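Local coordinates for protein Sodium/sialic acid symporter SiaT (Proteus mirabilis, PDB 5NV9) that uses the inward sodium gradient to drive uptake of the sialic acid N-acetylneuraminic acid across the bacterial inner membrane, at residues S304-G309 with G313-L318. Sequence-based numbering, arbitrary orientation.
Sequences SLLPAG and GGILPL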
loop_
_atom_site.group_PDB
_atom_site.type_symbol
_atom_site.label_atom_id
_atom_site.label_comp_id
_atom_site.label_asym_id
_atom_site.label_seq_id
_atom_site.Cartn_x
_atom_site.Cartn_y
_atom_site.Cartn_z
ATOM N N SER A 304 -15.901 -12.846 29.395
ATOM C CA SER A 304 -17.313 -12.803 29.032
ATOM C C SER A 304 -17.636 -11.666 28.083
ATOM O O SER A 304 -18.748 -11.585 27.562
ATOM C CB SER A 304 -18.168 -12.703 30.283
ATOM O OG SER A 304 -18.224 -11.362 30.718
ATOM N N LEU A 305 -16.674 -10.779 27.858
ATOM C CA LEU A 305 -16.872 -9.682 26.949
ATOM C C LEU A 305 -16.859 -10.076 25.480
ATOM O O LEU A 305 -17.258 -9.265 24.632
ATOM C CB LEU A 305 -15.832 -8.601 27.201
ATOM C CG LEU A 305 -15.928 -7.859 28.524
ATOM C CD1 LEU A 305 -14.908 -6.731 28.552
ATOM C CD2 LEU A 305 -17.316 -7.297 28.782
ATOM N N LEU A 306 -16.415 -11.289 25.151
ATOM C CA LEU A 306 -16.522 -11.788 23.781
ATOM C C LEU A 306 -17.676 -12.752 23.619
ATOM O O LEU A 306 -17.755 -13.730 24.326
ATOM C CB LEU A 306 -15.269 -12.554 23.352
ATOM C CG LEU A 306 -13.984 -11.791 23.219
ATOM C CD1 LEU A 306 -12.953 -12.745 22.680
ATOM C CD2 LEU A 306 -14.138 -10.567 22.313
ATOM N N PRO A 307 -18.521 -12.524 22.621
ATOM C CA PRO A 307 -19.476 -13.577 22.278
ATOM C C PRO A 307 -18.757 -14.812 21.745
ATOM O O PRO A 307 -17.783 -14.664 21.015
ATOM C CB PRO A 307 -20.324 -12.951 21.171
ATOM C CG PRO A 307 -19.784 -11.581 20.923
ATOM C CD PRO A 307 -18.514 -11.396 21.682
ATOM N N ALA A 308 -19.203 -16.024 22.095
ATOM C CA ALA A 308 -18.585 -17.247 21.530
ATOM C C ALA A 308 -18.706 -17.222 19.999
ATOM O O ALA A 308 -19.666 -16.684 19.454
ATOM C CB ALA A 308 -19.231 -18.507 22.103
ATOM N N GLY A 309 -17.723 -17.781 19.305
ATOM C CA GLY A 309 -17.675 -17.677 17.831
ATOM C C GLY A 309 -17.488 -16.266 17.245
ATOM O O GLY A 309 -17.808 -16.020 16.077
ATOM N N GLY A 313 -10.995 -10.986 13.575
ATOM C CA GLY A 313 -10.770 -9.753 12.837
ATOM C C GLY A 313 -11.595 -8.586 13.344
ATOM O O GLY A 313 -11.256 -7.438 13.081
ATOM N N GLY A 314 -12.651 -8.844 14.121
ATOM C CA GLY A 314 -13.463 -7.742 14.664
ATOM C C GLY A 314 -13.138 -7.325 16.098
ATOM O O GLY A 314 -13.819 -6.484 16.664
ATOM N N ILE A 315 -12.115 -7.929 16.704
ATOM C CA ILE A 315 -11.802 -7.673 18.119
ATOM C C ILE A 315 -11.269 -6.271 18.324
ATOM O O ILE A 315 -11.707 -5.595 19.248
ATOM C CB ILE A 315 -10.863 -8.742 18.756
ATOM C CG1 ILE A 315 -11.655 -10.013 19.041
ATOM C CG2 ILE A 315 -10.319 -8.336 20.119
ATOM C CD1 ILE A 315 -10.750 -11.231 19.207
ATOM N N LEU A 316 -10.373 -5.799 17.469
ATOM C CA LEU A 316 -9.972 -4.415 17.566
ATOM C C LEU A 316 -11.144 -3.422 17.481
ATOM O O LEU A 316 -11.310 -2.593 18.387
ATOM C CB LEU A 316 -8.844 -4.059 16.606
ATOM C CG LEU A 316 -8.484 -2.566 16.512
ATOM C CD1 LEU A 316 -8.178 -1.913 17.884
ATOM C CD2 LEU A 316 -7.326 -2.377 15.539
ATOM N N PRO A 317 -11.948 -3.467 16.402
ATOM C CA PRO A 317 -13.077 -2.530 16.361
ATOM C C PRO A 317 -14.068 -2.678 17.504
ATOM O O PRO A 317 -14.688 -1.688 17.910
ATOM C CB PRO A 317 -13.791 -2.859 15.049
ATOM C CG PRO A 317 -12.983 -3.909 14.347
ATOM C CD PRO A 317 -11.711 -4.126 15.107
ATOM N N LEU A 318 -14.269 -3.914 17.955
ATOM C CA LEU A 318 -15.080 -4.185 19.122
ATOM C C LEU A 318 -14.587 -3.450 20.323
ATOM O O LEU A 318 -15.390 -2.769 20.985
ATOM C CB LEU A 318 -15.094 -5.681 19.446
ATOM C CG LEU A 318 -16.014 -5.957 20.653
ATOM C CD1 LEU A 318 -17.458 -5.743 20.227
ATOM C CD2 LEU A 318 -15.800 -7.345 21.225
#
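Leu306 packs against Ile315 and Leu318 where the periplasmic loop after helix 267-301 turns back on the short helix 315-323, at the outer face of this LeuT-fold transporter and away from its substrate and sodium sites. Leu305, at the end of a 3-10 turn, adds a lesser contact and meets the helix through its carbonyl oxygen: its O lies 4.2 Å from Leu318 CD2, a van der Waals approach, while its side chain rests on Tyr298 and Tyr299 of helix 267-301. On the loop side Leu306 does most of the touching. Its CG stands anti to the carbonyl carbon (chi1 -66°), and the side chain reaches CD2 over to the helix, although its first bond does not aim there. That one methyl touches two residues a helical turn apart. The first is Ile315, whose CG1 is 4.1 Å from Leu306 CD2, the two side chains crossing at about a right angle. Tyr72 of helix 61-73 and Tyr299 touch both Leu306 and Ile315, so the pair also meets two neighbouring helices. The second partner, Leu318, which also touches Phe150 of helix 118-151, sits where the helical bond from its N to Gly314 O (2.9 Å) closes the first turn; with CG anti to its own N (chi1 -177°), it sends CD2 to within 3.8 Å of Leu306 CD2, methyl against methyl.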